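Local coordinates for fibrillarin-like rRNA/tRNA 2'-O-methyltransferase (Aeropyrum pernix, PDB 4DF3), which probably uses S-adenosyl-L-methionine to methylate ribose 2'-hydroxyls of rRNA and tRNA at sites chosen by a guide RNA, at residues A[123-126]-A[127-130]; A[92-95]-A[96-99]; A[195-198]-A[199-203]; A[158-161]-A[162-166]. The protein carries 2 engineered substitutions. All coordinates share one frame; numbering follows the deposited sequence.

Interaction 1 of 4, residues A[123-126]-A[127-130]; sequences RDRR and NIFP
Arg125 and Ile128 are the two ends of a type I beta turn that leads the loop after helix 112-121 into strand 128-132, an outermost strand of the Rossmann-like methyltransferase sheet. One backbone bond closes the turn: Ile128 N donates to Arg125 O at 3.3 Å, nearly straight (163°), although the donor stands well above the carbonyl plane. The apolar part of the contact uses the same two residues. The arginine chain, extended from CG to NE, passes slantwise by the isoleucine, with Arg125 CD 3.8 Å from Ile128 CD1; a stretched second torsion of the isoleucine (chi2 170°) carries that methyl out to it. The polar ends work beyond the turn. Arg125 NH1 makes a salt bridge to Asp97 and a hydrogen bond to Ser96 OG, the hydroxyl that Asn127 OD1 also contacts by a hydrogen bond, while Asn127 ND2 binds Gly100 O. Helix 90-99 and the residue just after it thus take Arg125 NH1 and both ends of the buried Asn127 amide. On the more exposed side the Phe129 ring meets two carbonyls: Asn127 O lies in plane at its edge, and Arg126 O approaches obliquely, 3.6 Å from Phe129 CE2.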
loop_
_atom_site.group_PDB
_atom_site.type_symbol
_atom_site.label_atom_id
_atom_site.label_comp_id
_atom_site.label_asym_id
_atom_site.label_seq_id
_atom_site.Cartn_x
_atom_site.Cartn_y
_atom_site.Cartn_z
ATOM N N ARG A 123 10.164 -8.036 -12.262
ATOM C CA ARG A 123 11.345 -8.019 -13.128
ATOM C C ARG A 123 11.295 -6.957 -14.239
ATOM O O ARG A 123 12.332 -6.606 -14.806
ATOM C CB ARG A 123 11.522 -9.422 -13.762
ATOM C CG ARG A 123 12.703 -9.610 -14.725
ATOM C CD ARG A 123 12.974 -11.094 -15.053
ATOM N NE ARG A 123 13.339 -11.856 -13.855
ATOM C CZ ARG A 123 12.675 -12.919 -13.379
ATOM N NH1 ARG A 123 11.595 -13.418 -13.998
ATOM N NH2 ARG A 123 13.116 -13.510 -12.274
ATOM N N ASP A 124 10.119 -6.478 -14.591
ATOM C CA ASP A 124 10.030 -5.421 -15.597
ATOM C C ASP A 124 9.539 -4.099 -14.989
ATOM O O ASP A 124 9.320 -3.114 -15.706
ATOM C CB ASP A 124 9.071 -5.822 -16.732
ATOM C CG ASP A 124 9.574 -7.000 -17.602
ATOM O OD1 ASP A 124 10.778 -7.308 -17.709
ATOM O OD2 ASP A 124 8.705 -7.620 -18.226
ATOM N N ARG A 125 9.352 -4.059 -13.671
ATOM C CA ARG A 125 8.932 -2.780 -13.027
ATOM C C ARG A 125 10.116 -2.173 -12.355
ATOM O O ARG A 125 10.476 -2.551 -11.229
ATOM C CB ARG A 125 7.910 -3.023 -11.933
ATOM C CG ARG A 125 6.638 -3.281 -12.439
ATOM C CD ARG A 125 5.608 -3.224 -11.381
ATOM N NE ARG A 125 4.350 -3.451 -12.114
ATOM C CZ ARG A 125 3.493 -2.493 -12.485
ATOM N NH1 ARG A 125 3.768 -1.262 -12.167
ATOM N NH2 ARG A 125 2.348 -2.781 -13.175
ATOM N N ARG A 126 10.736 -1.230 -13.029
ATOM C CA ARG A 126 12.016 -0.803 -12.597
ATOM C C ARG A 126 11.987 0.326 -11.585
ATOM O O ARG A 126 13.028 0.870 -11.247
ATOM C CB ARG A 126 12.851 -0.490 -13.816
ATOM C CG ARG A 126 13.091 -1.788 -14.522
ATOM C CD ARG A 126 13.667 -1.586 -15.857
ATOM N NE ARG A 126 13.701 -2.886 -16.511
ATOM C CZ ARG A 126 14.188 -3.080 -17.727
ATOM N NH1 ARG A 126 14.658 -2.052 -18.411
ATOM N NH2 ARG A 126 14.159 -4.299 -18.254
ATOM N N ASN A 127 10.789 0.664 -11.084
ATOM C CA ASN A 127 10.704 1.632 -10.019
ATOM C C ASN A 127 10.438 0.901 -8.698
ATOM O O ASN A 127 10.150 1.538 -7.690
ATOM C CB ASN A 127 9.651 2.723 -10.320
ATOM C CG ASN A 127 8.249 2.174 -10.377
ATOM O OD1 ASN A 127 8.052 0.996 -10.356
ATOM N ND2 ASN A 127 7.269 3.051 -10.434
ATOM N N ILE A 128 10.525 -0.429 -8.704
ATOM C CA ILE A 128 10.495 -1.170 -7.464
ATOM C C ILE A 128 11.894 -1.709 -7.135
ATOM O O ILE A 128 12.527 -2.418 -7.975
ATOM C CB ILE A 128 9.461 -2.347 -7.428
ATOM C CG1 ILE A 128 8.038 -1.843 -7.636
ATOM C CG2 ILE A 128 9.569 -3.110 -6.132
ATOM C CD1 ILE A 128 6.988 -3.021 -7.872
ATOM N N PHE A 129 12.335 -1.429 -5.893
ATOM C CA PHE A 129 13.705 -1.780 -5.431
ATOM C C PHE A 129 13.598 -2.727 -4.245
ATOM O O PHE A 129 13.401 -2.288 -3.081
ATOM C CB PHE A 129 14.448 -0.481 -5.005
ATOM C CG PHE A 129 14.914 0.375 -6.169
ATOM C CD1 PHE A 129 16.286 0.543 -6.416
ATOM C CD2 PHE A 129 13.997 1.044 -6.998
ATOM C CE1 PHE A 129 16.741 1.381 -7.514
ATOM C CE2 PHE A 129 14.458 1.844 -8.117
ATOM C CZ PHE A 129 15.824 1.991 -8.343
ATOM N N PRO A 130 13.668 -4.053 -4.506
ATOM C CA PRO A 130 13.490 -5.000 -3.403
ATOM C C PRO A 130 14.774 -5.018 -2.536
ATOM O O PRO A 130 15.928 -4.870 -3.037
ATOM C CB PRO A 130 13.243 -6.370 -4.122
ATOM C CG PRO A 130 12.962 -5.983 -5.578
ATOM C CD PRO A 130 13.836 -4.753 -5.784
#

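Interaction 2 of 4, residues A[92-95]-A[96-99]; sequences ASHM and SDII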
loop_
_atom_site.group_PDB
_atom_site.type_symbol
_atom_site.label_atom_id
_atom_site.label_comp_id
_atom_site.label_asym_id
_atom_site.label_seq_id
_atom_site.Cartn_x
_atom_site.Cartn_y
_atom_site.Cartn_z
ATOM N N ALA A 92 2.177 -3.277 -3.853
ATOM C CA ALA A 92 3.272 -2.428 -4.380
ATOM C C ALA A 92 3.139 -2.224 -5.885
ATOM O O ALA A 92 3.556 -1.190 -6.400
ATOM C CB ALA A 92 4.639 -3.013 -4.027
ATOM N N SER A 93 2.561 -3.177 -6.613
ATOM C CA SER A 93 2.509 -2.976 -8.068
ATOM C C SER A 93 1.595 -1.789 -8.391
ATOM O O SER A 93 1.831 -1.028 -9.341
ATOM C CB SER A 93 1.996 -4.247 -8.823
ATOM O OG SER A 93 0.646 -4.579 -8.466
ATOM N N HIS A 94 0.498 -1.672 -7.652
ATOM C CA HIS A 94 -0.343 -0.501 -7.830
ATOM C C HIS A 94 0.307 0.790 -7.348
ATOM O O HIS A 94 0.097 1.864 -8.012
ATOM C CB HIS A 94 -1.743 -0.722 -7.175
ATOM C CG HIS A 94 -2.510 -1.840 -7.833
ATOM N ND1 HIS A 94 -3.218 -1.694 -9.013
ATOM C CD2 HIS A 94 -2.643 -3.132 -7.463
ATOM C CE1 HIS A 94 -3.728 -2.871 -9.354
ATOM N NE2 HIS A 94 -3.412 -3.752 -8.414
ATOM N N MET A 95 1.073 0.739 -6.271
ATOM C CA MET A 95 1.834 1.952 -5.866
ATOM C C MET A 95 2.780 2.322 -7.023
ATOM O O MET A 95 2.884 3.500 -7.400
ATOM C CB MET A 95 2.644 1.724 -4.611
ATOM C CG MET A 95 1.785 1.592 -3.432
ATOM S SD MET A 95 2.885 1.130 -2.082
ATOM C CE MET A 95 1.894 1.212 -0.596
ATOM N N SER A 96 3.422 1.311 -7.614
ATOM C CA SER A 96 4.373 1.516 -8.736
ATOM C C SER A 96 3.649 2.188 -9.918
ATOM O O SER A 96 4.187 3.169 -10.475
ATOM C CB SER A 96 5.036 0.162 -9.145
ATOM O OG SER A 96 5.559 0.209 -10.456
ATOM N N ASP A 97 2.413 1.720 -10.249
ATOM C CA ASP A 97 1.637 2.430 -11.269
ATOM C C ASP A 97 1.451 3.943 -10.969
ATOM O O ASP A 97 1.587 4.762 -11.861
ATOM C CB ASP A 97 0.261 1.787 -11.479
ATOM C CG ASP A 97 0.339 0.428 -12.159
ATOM O OD1 ASP A 97 1.359 0.105 -12.848
ATOM O OD2 ASP A 97 -0.666 -0.339 -12.049
ATOM N N ILE A 98 1.037 4.259 -9.736
ATOM C CA ILE A 98 0.681 5.647 -9.351
ATOM C C ILE A 98 1.881 6.538 -9.321
ATOM O O ILE A 98 1.862 7.651 -9.874
ATOM C CB ILE A 98 -0.037 5.632 -7.971
ATOM C CG1 ILE A 98 -1.386 4.899 -8.179
ATOM C CG2 ILE A 98 -0.339 7.033 -7.431
ATOM C CD1 ILE A 98 -1.995 4.462 -6.818
ATOM N N ILE A 99 2.948 6.036 -8.703
ATOM C CA ILE A 99 4.151 6.877 -8.527
ATOM C C ILE A 99 4.885 7.136 -9.806
ATOM O O ILE A 99 5.577 8.166 -9.922
ATOM C CB ILE A 99 5.156 6.333 -7.450
ATOM C CG1 ILE A 99 5.856 5.069 -7.897
ATOM C CG2 ILE A 99 4.419 6.180 -6.100
ATOM C CD1 ILE A 99 6.687 4.372 -6.735
#
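The His94 imidazole and the Asp97 carboxylate stand side by side and point the same way, their planes almost perpendicular (89°). Asp97 OD2 comes up obliquely to the ring and stays 4.2 Å from His94 ND1, so the two groups are neighbours and not bonded; Thr30 OG1 joins them by hydrogen-bonding to both atoms. Trp55 stacks on the imidazole, and Tyr40 OH takes its NE2, which together fix the rotation of the ring. The carboxylate is held on both oxygens: OD1 by Arg125 and Leu33 N, OD2 by Arg53 as well as Thr30. Replacing Asp97 by an alanine would remove the carboxylate and is likely to leave Arg53 and Arg125 without the counter-charge they share. Behind these side chains runs regular helix backbone, from Ser96 N to Ala92 O (2.8 Å) through Ile99 N to Met95 O (2.9 Å). Ile99 carries CG1 between its backbone N and carbonyl carbon (chi1 70°), which lets CG1 and CG2 both rest 3.4 Å from Met95 O. The segments belong to the helix of a beta-alpha-beta unit. Its polar side meets the N-terminal antiparallel sheet through Thr30 and Arg53, while Ala92, Met95 and Ile99 pack on Ile105 of strand 104-109 and on Tyr83 or Ile81 of strand 80-84.

Interaction 3 of 4, residues A[195-198]-A[199-203]; sequences EVYK and REIKT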
loop_
_atom_site.group_PDB
_atom_site.type_symbol
_atom_site.label_atom_id
_atom_site.label_comp_id
_atom_site.label_asym_id
_atom_site.label_seq_id
_atom_site.Cartn_x
_atom_site.Cartn_y
_atom_site.Cartn_z
ATOM N N GLU A 195 -6.817 -3.842 24.211
ATOM C CA GLU A 195 -5.539 -3.562 24.822
ATOM C C GLU A 195 -4.394 -3.537 23.802
ATOM O O GLU A 195 -3.633 -2.599 23.775
ATOM C CB GLU A 195 -5.263 -4.622 25.876
ATOM C CG GLU A 195 -3.960 -4.496 26.595
ATOM C CD GLU A 195 -3.676 -5.736 27.461
ATOM O OE1 GLU A 195 -2.505 -5.976 27.790
ATOM O OE2 GLU A 195 -4.641 -6.473 27.800
ATOM N N VAL A 196 -4.276 -4.573 22.999
ATOM C CA VAL A 196 -3.148 -4.691 22.082
ATOM C C VAL A 196 -3.178 -3.553 21.017
ATOM O O VAL A 196 -2.169 -2.828 20.766
ATOM C CB VAL A 196 -3.125 -6.109 21.464
ATOM C CG1 VAL A 196 -1.974 -6.207 20.440
ATOM C CG2 VAL A 196 -2.952 -7.172 22.597
ATOM N N TYR A 197 -4.375 -3.321 20.480
ATOM C CA TYR A 197 -4.588 -2.210 19.523
ATOM C C TYR A 197 -4.236 -0.848 20.118
ATOM O O TYR A 197 -3.416 -0.115 19.568
ATOM C CB TYR A 197 -6.053 -2.276 19.078
ATOM C CG TYR A 197 -6.494 -1.290 18.049
ATOM C CD1 TYR A 197 -6.635 -1.668 16.696
ATOM C CD2 TYR A 197 -6.805 -0.016 18.407
ATOM C CE1 TYR A 197 -7.063 -0.735 15.743
ATOM C CE2 TYR A 197 -7.272 0.929 17.456
ATOM C CZ TYR A 197 -7.415 0.550 16.134
ATOM O OH TYR A 197 -7.852 1.483 15.188
ATOM N N LYS A 198 -4.844 -0.494 21.257
ATOM C CA LYS A 198 -4.498 0.760 21.931
ATOM C C LYS A 198 -2.984 1.028 22.100
ATOM O O LYS A 198 -2.501 2.178 21.952
ATOM C CB LYS A 198 -5.167 0.806 23.321
ATOM C CG LYS A 198 -5.873 2.109 23.561
ATOM C CD LYS A 198 -6.377 2.221 24.979
ATOM C CE LYS A 198 -7.172 0.983 25.384
ATOM N NZ LYS A 198 -8.052 1.272 26.569
ATOM N N ARG A 199 -2.248 -0.026 22.410
ATOM C CA ARG A 199 -0.826 0.054 22.660
ATOM C C ARG A 199 -0.060 0.304 21.360
ATOM O O ARG A 199 0.873 1.105 21.345
ATOM C CB ARG A 199 -0.378 -1.229 23.329
ATOM C CG ARG A 199 1.079 -1.300 23.764
ATOM C CD ARG A 199 1.177 -1.703 25.245
ATOM N NE ARG A 199 0.420 -2.932 25.496
ATOM C CZ ARG A 199 -0.316 -3.179 26.582
ATOM N NH1 ARG A 199 -0.454 -2.284 27.547
ATOM N NH2 ARG A 199 -0.946 -4.339 26.683
ATOM N N GLU A 200 -0.458 -0.359 20.265
ATOM C CA GLU A 200 0.114 -0.012 18.926
ATOM C C GLU A 200 -0.070 1.447 18.659
ATOM O O GLU A 200 0.837 2.116 18.222
ATOM C CB GLU A 200 -0.519 -0.838 17.791
ATOM C CG GLU A 200 -0.141 -2.260 17.896
ATOM C CD GLU A 200 1.393 -2.492 17.669
ATOM O OE1 GLU A 200 1.814 -2.474 16.512
ATOM O OE2 GLU A 200 2.135 -2.684 18.649
ATOM N N ILE A 201 -1.279 1.963 18.883
ATOM C CA ILE A 201 -1.517 3.372 18.519
ATOM C C ILE A 201 -0.667 4.273 19.400
ATOM O O ILE A 201 -0.183 5.307 18.950
ATOM C CB ILE A 201 -3.017 3.753 18.687
ATOM C CG1 ILE A 201 -3.912 2.843 17.827
ATOM C CG2 ILE A 201 -3.272 5.305 18.500
ATOM C CD1 ILE A 201 -3.979 3.215 16.358
ATOM N N LYS A 202 -0.520 3.907 20.686
ATOM C CA LYS A 202 0.229 4.763 21.591
ATOM C C LYS A 202 1.713 4.774 21.190
ATOM O O LYS A 202 2.381 5.781 21.262
ATOM C CB LYS A 202 0.070 4.280 23.047
ATOM C CG LYS A 202 0.847 5.143 24.076
ATOM C CD LYS A 202 0.256 4.856 25.516
ATOM C CE LYS A 202 0.867 5.678 26.662
ATOM N NZ LYS A 202 2.328 5.488 26.782
ATOM N N THR A 203 2.194 3.625 20.742
ATOM C CA THR A 203 3.594 3.495 20.270
ATOM C C THR A 203 3.825 4.441 19.097
ATOM O O THR A 203 4.843 5.124 19.028
ATOM C CB THR A 203 3.875 2.009 19.944
ATOM O OG1 THR A 203 3.720 1.244 21.145
ATOM C CG2 THR A 203 5.278 1.785 19.415
HETATM O O HOH W 1 0.588 -3.348 20.724
#
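Arg199, the first residue of 199-203, folds back on Glu195 one helical turn earlier. Its chain bends at chi2 and chi3, bringing the guanidinium edge to the carboxylate: Arg199 NH2 and Glu195 OE1 form a salt bridge with planes 86° apart, though the 2.5 Å separation is short and the hydrogen bond within it weak (127°), so its fine detail is doubtful. Glu195 O, which accepts Arg199 N, also lies over one face of the guanidinium. Glu200 comes next, on the side of the helix turned to helix 160-171. Bent at chi2 (-66°), it turns its OE2 to a water that donates to it at 2.7 Å and to Val196 O at 2.8 Å, while OE1 accepts Ala161 N of helix 160-171. Ile201 then lies alongside the Tyr197 ring, its CG1 3.9 Å from Tyr197 CE2, with Val214 and Ile211 of strand 211-216 beneath the pair. At Lys202 the backbone N bonds to Lys198 O, and NZ runs on to Asp206. Thr203 closes the walk by gripping Arg199 O twice, with N and OG1 at 2.9 Å each from opposite faces of that carbonyl. The chemistry is that of an amphipathic helix: charged pairs ride on the solvent side, Tyr197 and Ile201 face the sheet, and buried Glu200 probably stays ionised beside the start of a second helix.

Interaction 4 of 4, residues A[158-161]-A[162-166]; sequences PEQA and AIVVR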
loop_
_atom_site.group_PDB
_atom_site.type_symbol
_atom_site.label_atom_id
_atom_site.label_comp_id
_atom_site.label_asym_id
_atom_site.label_seq_id
_atom_site.Cartn_x
_atom_site.Cartn_y
_atom_site.Cartn_z
ATOM N N PRO A 158 3.121 -8.971 15.491
ATOM C CA PRO A 158 2.802 -8.203 16.676
ATOM C C PRO A 158 3.830 -7.116 16.789
ATOM O O PRO A 158 4.939 -7.283 16.244
ATOM C CB PRO A 158 3.084 -9.200 17.805
ATOM C CG PRO A 158 2.770 -10.538 17.191
ATOM C CD PRO A 158 3.321 -10.404 15.801
ATOM N N GLU A 159 3.460 -6.020 17.444
ATOM C CA GLU A 159 4.397 -4.928 17.749
ATOM C C GLU A 159 5.027 -4.352 16.483
ATOM O O GLU A 159 6.213 -3.883 16.432
ATOM C CB GLU A 159 5.423 -5.356 18.819
ATOM C CG GLU A 159 4.749 -5.500 20.241
ATOM C CD GLU A 159 5.736 -5.889 21.335
ATOM O OE1 GLU A 159 6.950 -5.658 21.187
ATOM O OE2 GLU A 159 5.299 -6.428 22.376
ATOM N N GLN A 160 4.148 -4.232 15.497
ATOM C CA GLN A 160 4.518 -3.592 14.261
ATOM C C GLN A 160 4.796 -2.095 14.446
ATOM O O GLN A 160 5.687 -1.537 13.726
ATOM C CB GLN A 160 3.433 -3.866 13.215
ATOM C CG GLN A 160 3.785 -3.295 11.858
ATOM C CD GLN A 160 2.811 -3.719 10.808
ATOM O OE1 GLN A 160 3.211 -3.996 9.693
ATOM N NE2 GLN A 160 1.523 -3.837 11.175
ATOM N N ALA A 161 4.101 -1.439 15.408
ATOM C CA ALA A 161 4.252 -0.010 15.558
ATOM C C ALA A 161 5.703 0.353 15.931
ATOM O O ALA A 161 6.213 1.336 15.417
ATOM C CB ALA A 161 3.252 0.589 16.523
ATOM N N ALA A 162 6.337 -0.433 16.806
ATOM C CA ALA A 162 7.775 -0.230 17.139
ATOM C C ALA A 162 8.664 -0.363 15.911
ATOM O O ALA A 162 9.594 0.416 15.769
ATOM C CB ALA A 162 8.233 -1.236 18.252
ATOM N N ILE A 163 8.347 -1.315 15.034
ATOM C CA ILE A 163 9.136 -1.499 13.781
ATOM C C ILE A 163 8.936 -0.252 12.916
ATOM O O ILE A 163 9.913 0.296 12.320
ATOM C CB ILE A 163 8.674 -2.748 13.018
ATOM C CG1 ILE A 163 8.939 -3.986 13.881
ATOM C CG2 ILE A 163 9.295 -2.813 11.547
ATOM C CD1 ILE A 163 8.386 -5.247 13.278
ATOM N N VAL A 164 7.658 0.163 12.802
ATOM C CA VAL A 164 7.359 1.415 12.062
ATOM C C VAL A 164 8.123 2.609 12.582
ATOM O O VAL A 164 8.736 3.356 11.757
ATOM C CB VAL A 164 5.861 1.704 12.014
ATOM C CG1 VAL A 164 5.540 3.140 11.498
ATOM C CG2 VAL A 164 5.162 0.583 11.114
ATOM N N VAL A 165 8.082 2.824 13.917
ATOM C CA VAL A 165 8.743 4.027 14.466
ATOM C C VAL A 165 10.235 4.023 14.172
ATOM O O VAL A 165 10.835 5.057 13.845
ATOM C CB VAL A 165 8.395 4.149 15.969
ATOM C CG1 VAL A 165 9.305 5.114 16.678
ATOM C CG2 VAL A 165 6.894 4.568 16.082
ATOM N N ARG A 166 10.846 2.846 14.319
ATOM C CA ARG A 166 12.302 2.678 14.113
ATOM C C ARG A 166 12.691 3.003 12.684
ATOM O O ARG A 166 13.656 3.758 12.417
ATOM C CB ARG A 166 12.663 1.238 14.418
ATOM C CG ARG A 166 14.190 0.995 14.576
ATOM C CD ARG A 166 14.413 -0.411 15.004
ATOM N NE ARG A 166 13.723 -0.704 16.278
ATOM C CZ ARG A 166 13.040 -1.815 16.514
ATOM N NH1 ARG A 166 12.974 -2.791 15.617
ATOM N NH2 ARG A 166 12.449 -1.975 17.698
#
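Val164 N to Gln160 O and Val165 N to Ala161 O, each 2.8 Å, form the first turn of helix 160-171, entered through Glu159 at the N-cap position with a positive phi of 58°. Gln160 carries the polar part of the contact. With CG anti to the backbone N (chi1 -177°) and the chain extended beyond it, its amide reaches Val155, a residue of the S-adenosylmethionine site, whose N donates to OE1, while NE2 donates to Ala181 O; two bonds thus hold the buried amide against turning. Its stem crosses Val164, Gln160 CG lying 4.2 Å from Val164 CG2, a loose touch; the same methyl sits closer, 3.4 Å, to Gln160 O. Ile163 leans back over the helix start, with CB 3.3 Å from Gln160 O and CG1 3.7 Å from Glu159 O, and its side chain comes within about 5 Å of the cofactor. Further along, the Arg166 guanidinium turns one face to Ala162 O, offset toward the rim, while NH1 bonds to Arg136 O. The turn touches both helix 195-206 and the central sheet. Ala161 packs against Thr203 and Leu204 of helix 195-206 and Val164 against Leu204, while Gln160 and Val164 lie on Ala153 of strand 148-153 and Met180 of strand 176-183.

How the interactions relate
The four contacts form two touching pairs at different parts of the methyltransferase domain. Interactions 1 and 2, centres 10 Å apart, are joined by Asn127 OD1 and Ser96 OG at 2.6 Å and by the salt bridge of Arg125 NH1 with Asp97 OD1 at 2.9 Å. Interactions 3 and 4, centres 11 Å apart, meet where Glu200 OE1 takes Ala161 N at 2.7 Å. Between the pairs nothing touches; even 2 and 4 keep about 12 Å between nearest atoms, and 1 and 3 lie on opposite sides of the chain's centre. Interaction 4 comes closest to the bound S-adenosylmethionine, about 5 Å from the Ile163 side chain, against about 7 Å for Ala92.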